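Local atomic coordinates of MgGH51 (Meripilus giganteus, PDB entry 6ZPV), a protein that probably hydrolyses terminal alpha-L-arabinofuranosyl residues from arabinose-containing polysaccharides, as a GH51 arabinofuranosidase of the fungus Meripilus giganteus. Residues G533-S538 against I550-A555; Q560-Q565 against Y612-F617; L578-G583 against S618-T623; A462-L467 against F510-F515. All blocks are in the same frame, centred on the assembly; numbering follows the deposited sequence.

Interaction 1. Residues G533-S538 against I550-A555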
loop_
_atom_site.group_PDB
_atom_site.type_symbol
_atom_site.label_atom_id
_atom_site.label_comp_id
_atom_site.label_asym_id
_atom_site.label_seq_id
_atom_site.Cartn_x
_atom_site.Cartn_y
_atom_site.Cartn_z
ATOM N N GLY A 533 -23.870 21.117 -7.370
ATOM C CA GLY A 533 -23.093 22.338 -7.141
ATOM C C GLY A 533 -21.652 22.062 -6.788
ATOM O O GLY A 533 -21.232 20.899 -6.585
ATOM N N THR A 534 -20.866 23.130 -6.722
ATOM C CA THR A 534 -19.424 23.053 -6.406
ATOM C C THR A 534 -19.136 23.100 -4.915
ATOM O O THR A 534 -17.987 22.805 -4.544
ATOM C CB THR A 534 -18.673 24.149 -7.131
ATOM O OG1 THR A 534 -19.294 25.397 -6.829
ATOM C CG2 THR A 534 -18.666 23.965 -8.619
ATOM N N LEU A 535 -20.069 23.549 -4.071
ATOM C CA LEU A 535 -19.775 23.824 -2.664
ATOM C C LEU A 535 -20.484 22.804 -1.795
ATOM O O LEU A 535 -21.721 22.644 -1.859
ATOM C CB LEU A 535 -20.258 25.224 -2.274
ATOM C CG LEU A 535 -19.892 25.675 -0.854
ATOM C CD1 LEU A 535 -18.395 25.819 -0.674
ATOM C CD2 LEU A 535 -20.592 26.980 -0.532
ATOM N N HIS A 536 -19.721 22.057 -0.987
ATOM C CA HIS A 536 -20.261 20.950 -0.171
ATOM C C HIS A 536 -19.670 21.003 1.212
ATOM O O HIS A 536 -18.594 21.549 1.436
ATOM C CB HIS A 536 -19.928 19.602 -0.852
ATOM C CG HIS A 536 -20.645 19.403 -2.140
ATOM N ND1 HIS A 536 -21.858 18.782 -2.169
ATOM C CD2 HIS A 536 -20.345 19.879 -3.383
ATOM C CE1 HIS A 536 -22.271 18.880 -3.452
ATOM N NE2 HIS A 536 -21.401 19.539 -4.192
ATOM N N TRP A 537 -20.370 20.405 2.169
ATOM C CA TRP A 537 -19.883 20.365 3.551
ATOM C C TRP A 537 -20.479 19.153 4.249
ATOM O O TRP A 537 -21.490 18.583 3.803
ATOM C CB TRP A 537 -20.275 21.675 4.293
ATOM C CG TRP A 537 -21.725 21.982 4.226
ATOM C CD1 TRP A 537 -22.719 21.504 5.050
ATOM C CD2 TRP A 537 -22.389 22.802 3.226
ATOM N NE1 TRP A 537 -23.939 21.949 4.613
ATOM C CE2 TRP A 537 -23.754 22.752 3.502
ATOM C CE3 TRP A 537 -21.933 23.517 2.135
ATOM C CZ2 TRP A 537 -24.699 23.418 2.705
ATOM C CZ3 TRP A 537 -22.848 24.195 1.385
ATOM C CH2 TRP A 537 -24.220 24.147 1.663
ATOM N N SER A 538 -19.878 18.803 5.382
ATOM C CA SER A 538 -20.355 17.721 6.270
ATOM C C SER A 538 -19.868 18.030 7.682
ATOM O O SER A 538 -18.701 18.430 7.857
ATOM C CB SER A 538 -19.855 16.365 5.788
ATOM O OG SER A 538 -20.252 15.331 6.678
ATOM N N ILE A 550 -16.376 20.786 11.050
ATOM C CA ILE A 550 -17.100 21.315 9.894
ATOM C C ILE A 550 -16.179 21.249 8.707
ATOM O O ILE A 550 -15.199 22.002 8.617
ATOM C CB ILE A 550 -17.592 22.745 10.175
ATOM C CG1 ILE A 550 -18.453 22.851 11.415
ATOM C CG2 ILE A 550 -18.280 23.294 8.940
ATOM C CD1 ILE A 550 -18.660 24.264 11.918
ATOM N N LYS A 551 -16.422 20.291 7.802
ATOM C CA LYS A 551 -15.561 20.060 6.618
ATOM C C LYS A 551 -16.223 20.653 5.399
ATOM O O LYS A 551 -17.401 20.379 5.171
ATOM C CB LYS A 551 -15.265 18.540 6.502
ATOM C CG LYS A 551 -14.494 17.997 7.689
ATOM C CD LYS A 551 -13.765 16.729 7.499
ATOM C CE LYS A 551 -14.656 15.541 7.403
ATOM N NZ LYS A 551 -14.512 14.561 8.617
ATOM N N ILE A 552 -15.469 21.458 4.662
ATOM C CA ILE A 552 -16.027 22.279 3.573
ATOM C C ILE A 552 -15.166 22.108 2.330
ATOM O O ILE A 552 -13.936 22.382 2.361
ATOM C CB ILE A 552 -16.031 23.759 3.957
ATOM C CG1 ILE A 552 -16.718 23.999 5.306
ATOM C CG2 ILE A 552 -16.655 24.594 2.846
ATOM C CD1 ILE A 552 -16.403 25.331 5.955
ATOM N N ALA A 553 -15.777 21.684 1.237
ATOM C CA ALA A 553 -15.106 21.553 -0.057
ATOM C C ALA A 553 -15.681 22.599 -1.007
ATOM O O ALA A 553 -16.868 22.545 -1.317
ATOM C CB ALA A 553 -15.268 20.144 -0.609
ATOM N N ASN A 554 -14.813 23.479 -1.493
ATOM C CA ASN A 554 -15.161 24.387 -2.600
ATOM C C ASN A 554 -14.419 23.861 -3.812
ATOM O O ASN A 554 -13.236 24.112 -3.954
ATOM C CB ASN A 554 -14.864 25.845 -2.296
ATOM C CG ASN A 554 -15.334 26.758 -3.394
ATOM O OD1 ASN A 554 -15.759 26.265 -4.465
ATOM N ND2 ASN A 554 -15.302 28.068 -3.158
ATOM N N ALA A 555 -15.122 23.077 -4.654
ATOM C CA ALA A 555 -14.507 22.381 -5.791
ATOM C C ALA A 555 -14.583 23.185 -7.056
ATOM O O ALA A 555 -14.235 22.613 -8.162
ATOM C CB ALA A 555 -15.163 21.020 -6.006
#

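Interaction 2. Residues Q560-Q565 against Y612-F617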
loop_
_atom_site.group_PDB
_atom_site.type_symbol
_atom_site.label_atom_id
_atom_site.label_comp_id
_atom_site.label_asym_id
_atom_site.label_seq_id
_atom_site.Cartn_x
_atom_site.Cartn_y
_atom_site.Cartn_z
ATOM N N GLN A 560 -16.707 31.310 -2.222
ATOM C CA GLN A 560 -18.080 31.318 -1.735
ATOM C C GLN A 560 -18.111 31.469 -0.210
ATOM O O GLN A 560 -17.304 30.803 0.438
ATOM C CB GLN A 560 -18.775 30.018 -2.137
ATOM C CG GLN A 560 -18.767 29.719 -3.609
ATOM C CD GLN A 560 -20.189 29.494 -3.940
ATOM O OE1 GLN A 560 -20.920 30.430 -3.668
ATOM N NE2 GLN A 560 -20.551 28.239 -4.245
ATOM N N SER A 561 -19.035 32.222 0.329
ATOM C CA SER A 561 -19.127 32.456 1.780
ATOM C C SER A 561 -20.230 31.583 2.377
ATOM O O SER A 561 -21.263 31.345 1.713
ATOM C CB SER A 561 -19.347 33.964 2.138
ATOM O OG SER A 561 -18.161 34.671 1.791
ATOM N N LEU A 562 -20.005 31.120 3.592
ATOM C CA LEU A 562 -20.944 30.338 4.344
ATOM C C LEU A 562 -21.173 31.014 5.669
ATOM O O LEU A 562 -20.220 31.315 6.368
ATOM C CB LEU A 562 -20.430 28.910 4.573
ATOM C CG LEU A 562 -20.023 28.165 3.286
ATOM C CD1 LEU A 562 -18.545 28.311 3.020
ATOM C CD2 LEU A 562 -20.373 26.681 3.337
ATOM N N THR A 563 -22.438 31.201 6.027
ATOM C CA THR A 563 -22.821 31.700 7.327
ATOM C C THR A 563 -23.322 30.492 8.137
ATOM O O THR A 563 -24.394 29.965 7.827
ATOM C CB THR A 563 -23.957 32.745 7.211
ATOM O OG1 THR A 563 -23.649 33.778 6.249
ATOM C CG2 THR A 563 -24.269 33.302 8.587
ATOM N N PHE A 564 -22.520 30.059 9.097
ATOM C CA PHE A 564 -22.896 28.928 9.956
ATOM C C PHE A 564 -23.766 29.398 11.087
ATOM O O PHE A 564 -23.396 30.348 11.809
ATOM C CB PHE A 564 -21.641 28.226 10.464
ATOM C CG PHE A 564 -20.932 27.480 9.374
ATOM C CD1 PHE A 564 -21.454 26.271 8.872
ATOM C CD2 PHE A 564 -19.805 27.999 8.773
ATOM C CE1 PHE A 564 -20.802 25.640 7.830
ATOM C CE2 PHE A 564 -19.177 27.341 7.735
ATOM C CZ PHE A 564 -19.676 26.166 7.250
ATOM N N GLN A 565 -24.889 28.715 11.263
ATOM C CA GLN A 565 -25.862 28.993 12.336
ATOM C C GLN A 565 -25.929 27.774 13.237
ATOM O O GLN A 565 -26.439 26.723 12.829
ATOM C CB GLN A 565 -27.232 29.350 11.763
ATOM C CG GLN A 565 -27.264 30.623 10.999
ATOM C CD GLN A 565 -27.105 31.889 11.804
ATOM O OE1 GLN A 565 -27.001 31.821 13.021
ATOM N NE2 GLN A 565 -27.240 33.036 11.135
ATOM N N TYR A 612 -17.513 32.021 7.135
ATOM C CA TYR A 612 -16.248 31.582 6.525
ATOM C C TYR A 612 -16.291 31.863 5.028
ATOM O O TYR A 612 -17.298 31.481 4.373
ATOM C CB TYR A 612 -16.011 30.079 6.782
ATOM C CG TYR A 612 -14.729 29.590 6.151
ATOM C CD1 TYR A 612 -13.499 30.092 6.541
ATOM C CD2 TYR A 612 -14.737 28.620 5.169
ATOM C CE1 TYR A 612 -12.341 29.639 5.976
ATOM C CE2 TYR A 612 -13.586 28.145 4.589
ATOM C CZ TYR A 612 -12.360 28.673 4.996
ATOM O OH TYR A 612 -11.178 28.250 4.446
ATOM N N ASN A 613 -15.234 32.450 4.492
ATOM C CA ASN A 613 -15.085 32.636 3.057
ATOM C C ASN A 613 -14.226 31.499 2.513
ATOM O O ASN A 613 -13.026 31.461 2.762
ATOM C CB ASN A 613 -14.472 33.994 2.693
ATOM C CG ASN A 613 -14.422 34.235 1.172
ATOM O OD1 ASN A 613 -14.942 33.484 0.267
ATOM N ND2 ASN A 613 -13.784 35.332 0.789
ATOM N N ALA A 614 -14.846 30.566 1.818
ATOM C CA ALA A 614 -14.158 29.381 1.257
ATOM C C ALA A 614 -13.528 29.744 -0.072
ATOM O O ALA A 614 -14.245 30.013 -1.031
ATOM C CB ALA A 614 -15.107 28.233 1.075
ATOM N N PRO A 615 -12.190 29.778 -0.165
ATOM C CA PRO A 615 -11.566 30.118 -1.429
ATOM C C PRO A 615 -11.955 29.164 -2.533
ATOM O O PRO A 615 -12.270 27.979 -2.280
ATOM C CB PRO A 615 -10.032 30.093 -1.160
ATOM C CG PRO A 615 -9.951 30.267 0.323
ATOM C CD PRO A 615 -11.189 29.582 0.883
ATOM N N ALA A 616 -11.875 29.626 -3.786
ATOM C CA ALA A 616 -11.908 28.701 -4.924
ATOM C C ALA A 616 -10.939 27.536 -4.687
ATOM O O ALA A 616 -9.865 27.745 -4.127
ATOM C CB ALA A 616 -11.492 29.442 -6.180
ATOM N N PHE A 617 -11.330 26.366 -5.096
ATOM C CA PHE A 617 -10.481 25.172 -5.047
ATOM C C PHE A 617 -9.880 25.035 -3.649
ATOM O O PHE A 617 -8.641 25.113 -3.476
ATOM C CB PHE A 617 -9.405 25.192 -6.131
ATOM C CG PHE A 617 -9.989 25.230 -7.521
ATOM C CD1 PHE A 617 -10.803 24.181 -8.019
ATOM C CD2 PHE A 617 -9.809 26.324 -8.322
ATOM C CE1 PHE A 617 -11.415 24.240 -9.240
ATOM C CE2 PHE A 617 -10.409 26.385 -9.585
ATOM C CZ PHE A 617 -11.215 25.349 -10.016
HETATM O O HOH W 1 -17.006 34.825 -0.739
#

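Interaction 3. Residues L578-G583 against S618-T623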
loop_
_atom_site.group_PDB
_atom_site.type_symbol
_atom_site.label_atom_id
_atom_site.label_comp_id
_atom_site.label_asym_id
_atom_site.label_seq_id
_atom_site.Cartn_x
_atom_site.Cartn_y
_atom_site.Cartn_z
ATOM N N LEU A 578 -8.957 26.484 12.284
ATOM C CA LEU A 578 -9.177 26.455 10.847
ATOM C C LEU A 578 -7.991 25.764 10.189
ATOM O O LEU A 578 -6.834 26.174 10.426
ATOM C CB LEU A 578 -9.345 27.879 10.300
ATOM C CG LEU A 578 -9.414 28.017 8.777
ATOM C CD1 LEU A 578 -10.617 27.307 8.156
ATOM C CD2 LEU A 578 -9.370 29.488 8.340
ATOM N N GLN A 579 -8.245 24.797 9.330
ATOM C CA GLN A 579 -7.202 24.140 8.505
ATOM C C GLN A 579 -7.656 24.265 7.070
ATOM O O GLN A 579 -8.771 23.873 6.773
ATOM C CB GLN A 579 -7.072 22.653 8.912
ATOM C CG GLN A 579 -6.750 22.459 10.378
ATOM C CD GLN A 579 -6.868 21.021 10.824
ATOM O OE1 GLN A 579 -7.878 20.600 11.527
ATOM N NE2 GLN A 579 -5.885 20.297 10.488
ATOM N N VAL A 580 -6.780 24.777 6.200
ATOM C CA VAL A 580 -7.158 25.057 4.793
ATOM C C VAL A 580 -6.098 24.490 3.859
ATOM O O VAL A 580 -4.904 24.801 4.025
ATOM C CB VAL A 580 -7.234 26.579 4.527
ATOM C CG1 VAL A 580 -7.706 26.908 3.127
ATOM C CG2 VAL A 580 -8.091 27.296 5.521
ATOM N N LEU A 581 -6.541 23.745 2.879
ATOM C CA LEU A 581 -5.752 23.255 1.753
ATOM C C LEU A 581 -6.263 23.939 0.477
ATOM O O LEU A 581 -7.446 23.735 0.127
ATOM C CB LEU A 581 -5.904 21.747 1.649
ATOM C CG LEU A 581 -5.114 21.074 0.524
ATOM C CD1 LEU A 581 -3.637 20.974 0.892
ATOM C CD2 LEU A 581 -5.700 19.675 0.281
ATOM N N THR A 582 -5.442 24.722 -0.171
ATOM C CA THR A 582 -5.885 25.446 -1.377
ATOM C C THR A 582 -4.656 25.820 -2.208
ATOM O O THR A 582 -3.523 25.537 -1.800
ATOM C CB THR A 582 -6.738 26.674 -1.028
ATOM O OG1 THR A 582 -7.353 27.219 -2.191
ATOM C CG2 THR A 582 -5.974 27.766 -0.359
ATOM N N GLY A 583 -4.874 26.316 -3.381
ATOM C CA GLY A 583 -3.834 26.761 -4.290
ATOM C C GLY A 583 -4.406 26.814 -5.695
ATOM O O GLY A 583 -5.605 26.613 -5.907
ATOM N N SER A 618 -10.718 24.797 -2.652
ATOM C CA SER A 618 -10.216 24.640 -1.273
ATOM C C SER A 618 -10.908 23.491 -0.538
ATOM O O SER A 618 -12.102 23.199 -0.777
ATOM C CB SER A 618 -10.378 25.925 -0.492
ATOM O OG SER A 618 -11.735 26.312 -0.309
ATOM N N VAL A 619 -10.171 22.930 0.409
ATOM C CA VAL A 619 -10.696 22.005 1.397
ATOM C C VAL A 619 -10.389 22.640 2.753
ATOM O O VAL A 619 -9.223 22.942 3.046
ATOM C CB VAL A 619 -10.047 20.606 1.360
ATOM C CG1 VAL A 619 -10.690 19.695 2.389
ATOM C CG2 VAL A 619 -10.154 20.024 -0.047
ATOM N N SER A 620 -11.415 22.828 3.581
ATOM C CA SER A 620 -11.270 23.509 4.876
ATOM C C SER A 620 -11.891 22.660 5.965
ATOM O O SER A 620 -12.941 22.026 5.744
ATOM C CB SER A 620 -11.883 24.890 4.871
ATOM O OG SER A 620 -11.405 25.672 3.775
ATOM N N VAL A 621 -11.333 22.749 7.157
ATOM C CA VAL A 621 -11.935 22.133 8.361
ATOM C C VAL A 621 -11.951 23.203 9.446
ATOM O O VAL A 621 -10.882 23.737 9.798
ATOM C CB VAL A 621 -11.145 20.924 8.860
ATOM C CG1 VAL A 621 -11.837 20.322 10.080
ATOM C CG2 VAL A 621 -10.960 19.902 7.742
ATOM N N ILE A 622 -13.130 23.468 9.969
ATOM C CA ILE A 622 -13.306 24.364 11.121
ATOM C C ILE A 622 -13.687 23.472 12.289
ATOM O O ILE A 622 -14.681 22.708 12.184
ATOM C CB ILE A 622 -14.357 25.468 10.873
ATOM C CG1 ILE A 622 -13.853 26.379 9.769
ATOM C CG2 ILE A 622 -14.607 26.235 12.186
ATOM C CD1 ILE A 622 -14.878 27.425 9.295
ATOM N N THR A 623 -12.948 23.542 13.408
ATOM C CA THR A 623 -13.240 22.743 14.607
ATOM C C THR A 623 -13.637 23.684 15.732
ATOM O O THR A 623 -12.823 24.554 16.129
ATOM C CB THR A 623 -12.053 21.881 15.006
ATOM O OG1 THR A 623 -11.653 21.070 13.886
ATOM C CG2 THR A 623 -12.389 20.997 16.176
#

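Interaction 4. Residues A462-L467 against F510-F515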
loop_
_atom_site.group_PDB
_atom_site.type_symbol
_atom_site.label_atom_id
_atom_site.label_comp_id
_atom_site.label_asym_id
_atom_site.label_seq_id
_atom_site.Cartn_x
_atom_site.Cartn_y
_atom_site.Cartn_z
ATOM N N ALA A 462 -15.399 17.003 -2.044
ATOM C CA ALA A 462 -16.844 17.204 -2.168
ATOM C C ALA A 462 -17.557 15.845 -2.165
ATOM O O ALA A 462 -18.561 15.674 -1.464
ATOM C CB ALA A 462 -17.128 17.992 -3.451
ATOM N N PHE A 463 -17.053 14.904 -2.941
ATOM C CA PHE A 463 -17.669 13.556 -2.942
ATOM C C PHE A 463 -17.585 12.944 -1.527
ATOM O O PHE A 463 -18.568 12.286 -1.093
ATOM C CB PHE A 463 -16.886 12.701 -3.938
ATOM C CG PHE A 463 -17.464 11.335 -4.188
ATOM C CD1 PHE A 463 -18.544 11.157 -5.031
ATOM C CD2 PHE A 463 -16.851 10.184 -3.681
ATOM C CE1 PHE A 463 -19.049 9.893 -5.295
ATOM C CE2 PHE A 463 -17.346 8.933 -3.944
ATOM C CZ PHE A 463 -18.415 8.788 -4.805
ATOM N N MET A 464 -16.499 13.145 -0.796
ATOM C CA MET A 464 -16.335 12.582 0.556
ATOM C C MET A 464 -17.334 13.199 1.533
ATOM O O MET A 464 -17.731 12.486 2.485
ATOM C CB MET A 464 -14.895 12.787 1.002
ATOM C CG MET A 464 -13.867 11.959 0.156
ATOM S SD MET A 464 -12.220 12.627 0.166
ATOM C CE MET A 464 -11.873 12.149 1.811
ATOM N N THR A 465 -17.740 14.451 1.373
ATOM C CA THR A 465 -18.770 15.005 2.242
ATOM C C THR A 465 -20.065 14.171 2.100
ATOM O O THR A 465 -20.780 13.969 3.091
ATOM C CB THR A 465 -19.072 16.491 2.007
ATOM O OG1 THR A 465 -19.670 16.703 0.719
ATOM C CG2 THR A 465 -17.864 17.357 2.230
ATOM N N GLY A 466 -20.351 13.690 0.888
ATOM C CA GLY A 466 -21.500 12.830 0.678
ATOM C C GLY A 466 -21.276 11.448 1.310
ATOM O O GLY A 466 -22.202 10.883 1.859
ATOM N N LEU A 467 -20.077 10.883 1.202
ATOM C CA LEU A 467 -19.788 9.614 1.897
ATOM C C LEU A 467 -20.084 9.768 3.395
ATOM O O LEU A 467 -20.671 8.865 4.025
ATOM C CB LEU A 467 -18.353 9.182 1.641
ATOM C CG LEU A 467 -17.959 8.923 0.194
ATOM C CD1 LEU A 467 -16.499 8.520 0.124
ATOM C CD2 LEU A 467 -18.804 7.849 -0.453
ATOM N N PHE A 510 -3.525 15.151 1.576
ATOM C CA PHE A 510 -3.961 16.109 2.595
ATOM C C PHE A 510 -5.480 16.142 2.711
ATOM O O PHE A 510 -5.954 16.296 3.828
ATOM C CB PHE A 510 -3.352 17.493 2.333
ATOM C CG PHE A 510 -1.867 17.546 2.600
ATOM C CD1 PHE A 510 -1.373 17.277 3.866
ATOM C CD2 PHE A 510 -0.963 17.880 1.600
ATOM C CE1 PHE A 510 -0.015 17.358 4.102
ATOM C CE2 PHE A 510 0.376 17.969 1.832
ATOM C CZ PHE A 510 0.841 17.675 3.078
ATOM N N ALA A 511 -6.219 16.003 1.633
ATOM C CA ALA A 511 -7.687 15.909 1.763
ATOM C C ALA A 511 -8.077 14.671 2.567
ATOM O O ALA A 511 -8.951 14.742 3.443
ATOM C CB ALA A 511 -8.361 15.934 0.402
ATOM N N GLN A 512 -7.464 13.541 2.270
ATOM C CA GLN A 512 -7.751 12.314 3.023
ATOM C C GLN A 512 -7.433 12.512 4.501
ATOM O O GLN A 512 -8.248 12.100 5.362
ATOM C CB GLN A 512 -6.971 11.109 2.476
ATOM C CG GLN A 512 -7.333 10.652 1.067
ATOM C CD GLN A 512 -8.690 10.042 1.014
ATOM O OE1 GLN A 512 -9.006 9.135 1.828
ATOM N NE2 GLN A 512 -9.498 10.494 0.043
ATOM N N LYS A 513 -6.277 13.075 4.814
ATOM C CA LYS A 513 -5.878 13.301 6.218
ATOM C C LYS A 513 -6.827 14.287 6.911
ATOM O O LYS A 513 -7.198 14.047 8.085
ATOM C CB LYS A 513 -4.441 13.824 6.192
ATOM C CG LYS A 513 -3.859 14.133 7.559
ATOM C CD LYS A 513 -2.411 14.664 7.499
ATOM C CE LYS A 513 -1.844 15.004 8.863
ATOM N NZ LYS A 513 -0.519 15.679 8.752
ATOM N N LEU A 514 -7.181 15.366 6.259
ATOM C CA LEU A 514 -8.101 16.339 6.857
ATOM C C LEU A 514 -9.432 15.666 7.187
ATOM O O LEU A 514 -10.026 15.960 8.232
ATOM C CB LEU A 514 -8.298 17.541 5.924
ATOM C CG LEU A 514 -7.148 18.544 5.877
ATOM C CD1 LEU A 514 -7.349 19.502 4.757
ATOM C CD2 LEU A 514 -6.977 19.287 7.160
ATOM N N PHE A 515 -9.924 14.788 6.314
ATOM C CA PHE A 515 -11.201 14.139 6.592
ATOM C C PHE A 515 -11.076 13.133 7.713
ATOM O O PHE A 515 -11.954 13.048 8.577
ATOM C CB PHE A 515 -11.807 13.543 5.308
ATOM C CG PHE A 515 -12.630 14.537 4.500
ATOM C CD1 PHE A 515 -12.088 15.673 3.973
ATOM C CD2 PHE A 515 -13.976 14.295 4.294
ATOM C CE1 PHE A 515 -12.891 16.594 3.323
ATOM C CE2 PHE A 515 -14.770 15.216 3.648
ATOM C CZ PHE A 515 -14.227 16.362 3.152
#

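Interaction 1. Residues G533-S538 against I550-A555
Strands 535-538 and 550-554 run antiparallel at 164°, with His536 and Ser538 exchanging paired N-H...O bonds with Ala553 and Lys551, and Ala555 N adding one more to Thr534 O at 2.9 Å. Between the bonded pairs the CA atoms close in, and Trp537 CA lies 3.0 Å from Lys551 O in a CA-H...O contact. On the face of Leu535, Trp537, Ile552 and Asn554, Leu535 CD1 reaches across, 3.7 Å from Ala553 O and 3.9 Å from Asn554 CB, with Ile552 CG2 beyond. Its CG is anti to the backbone N (chi1 -175°), and from there CD1 extends over the partner strand. Trp537 meets that strand through CB, 3.3 Å from Lys551 O; the indole extends off it, with Leu535 CG at its edge, and NE1 donates to Thr527 O. Asn554 is gripped at both ends of its amide, ND2 by Ser558 O and Ala614 O, OD1 by Gly556 N. The other face, with His536, Ser538, Lys551 and Ala553, is turned to helix 454-469. There His536 NE2 reaches back to Gly533 O at 2.8 Å; the oxygen lies in the ring plane, but the donor stands 54° out of the carbonyl plane. Lys551 NZ forms a salt bridge with Glu468 OE2, which probably balances its buried charge; Phe515 O and Asn518 O accept further bonds from it, and Ser538 OG bonds Glu468 OE1. The whole is a beta hairpin of the C-terminal beta-sandwich, one face in the sandwich core, the other against the (beta/alpha)8 barrel through helix 454-469.

Interaction 2. Residues Q560-Q565 against Y612-F617
Leu562 and Tyr612 form a hydrogen-bonded antiparallel pair, as do Gln560 and Ala614, the next bonded pair, in a short sheet that makes one layer of the C-terminal beta-sandwich. Leu562 N meets Tyr612 O at 2.8 Å, and Tyr612 N returns the bond to Leu562 O. Gln560 and Ala614 are tied the same way. Between them Ser561 and Asn613 form a non-hydrogen-bonded pair, where Ser561 CA comes within 3.3 Å of Tyr612 O. On the face of Leu562 and Ala614 the contact is apolar. The CD1 methyl of Leu562 lies 4.0 Å from Ala614 CB and also approaches the Tyr612 ring obliquely. The Phe564 ring turns an edge to this strand, its CE2 4.3 Å from Tyr612 CB, which lies near the ring plane. On the other face, the side chains of Ser561 and Asn613 make no direct hydrogen bond, OG and OD1 being 3.8 Å apart. A water joins them instead: it donates to Asn613 OD1 at 2.7 Å and stands 2.8 Å from Ser561 OG. With Asn613 CG anti to the backbone N (chi1 -175°), the amide comes beside Ser561, where the two can share that water. Farther out, strand 2-4 adds to strand 560-565 on its other edge, through backbone bonds of Val1 and Val3, so the first residues of the chain complete this layer. Phe564 also packs on Ile550 and Ile552 of the facing sheet, beside Phe610. At the far end of the Tyr612 ring, OH hydrogen-bonds Ser620 OG in that same facing sheet.

Interaction 3. Residues L578-G583 against S618-T623
Leu578 and Ile622 set their side chains obliquely across each other, the CD1 methyl of Leu578 resting 3.7 Å from Ile622 CG1. The leucine CG, anti to its backbone N (chi1 173°), starts the side chain toward the neighbouring strand, where CD1 finds Ile622 and also approaches Val621 O, at 3.9 Å. Farther along this face small polar side chains follow, Ser620 and then Ser618, whose OG is hydrogen-bonded to Pro615 O. Thr582 OG1 lies 3.7 Å from Ser618 CB but is hydrogen-bonded to Phe617 O. Strand 618-623 is an inner strand of the seven-stranded antiparallel sheet of the C-terminal beta-sandwich: strand 575-582 borders it on one edge and strand 547-554 on the other. The segments 578-582 and 618-623 run antiparallel at 173°. Leu578 and Ile622 face the second layer, where they meet Tyr612. The opposite face carries Gln579, Leu581, Val619 and Val621. Leu581 and Val619 stand side by side there, CB to CB 4.3 Å, because their backbones are hydrogen-bonded partners; Leu581 N meets Val619 O at 2.8 Å. Gln579 and Val621 form the next hydrogen-bonded pair. Helix 507-517 lies over this face: Phe510 reaches Leu581, Leu514 touches Gln579 and Val621, and Phe515 packs on Val619. Between the bonded pairs, Ser620 CA comes to 3.2 Å from Gln579 O in a CA-H...O contact.

Interaction 4. Residues A462-L467 against F510-F515
Met464 and Phe515 carry the apolar part of this contact between two helices whose axes, 11.3 Å apart, are inclined by 29° and run roughly the same way. Met464 CB lies 3.6 Å from Phe515 CE2, and the CE methyl, brought round by the bend at chi3 (73°), is 3.7 Å from CG of the same ring. Thr465 CG2 adds a contact at the ring edge, in plane, 3.9 Å from CZ. The amide of Gln512 crosses Met464 at about a right angle in a van der Waals approach, NE2 3.4 Å from CE. The sulfur makes a Met-aromatic contact, SD 4.8 Å from the Phe515 ring centroid. Among polar groups, Gln512 NE2 is hydrogen-bonded to Tyr430 OH. Thr465 OG1 donates to Ala462 O at 2.7 Å, which fixes its rotation and leaves CG2 to meet the ring. An alanine in place of Phe515 would probably leave Met464 CB, SD and CE and Thr465 CG2 without their aromatic partner and open a gap between the helices. Helix 454-469 connects the last two strands of the eight-stranded parallel barrel, and helix 507-517 follows the last. With no hydrogen bond across, the wide axis separation is spanned by apolar and sulfur-aromatic contact of two long side chains, Met464 and Phe515.

Following the chain, interaction 4 comes first, closing a loop of 42 residues that includes strand 474-479 of the barrel. Interaction 1 then closes a beta hairpin, with 11 residues between its segments, wholly in series. Interactions 2 and 3 cross: 560-565, 578-583, 612-617 and 618-623 alternate, so each loop contains one end of the other, and the chain passes between the two sandwich layers more than once. Interactions 1 and 3 share a sheet, strand 618-625 lying beside 547-554, and interaction 2 packs against both from the other layer. Interaction 4 backs that sheet, touching interactions 1 and 3 but not 2, about 10 Å away between nearest atoms. Together they tie barrel helices to the C-terminal sandwich.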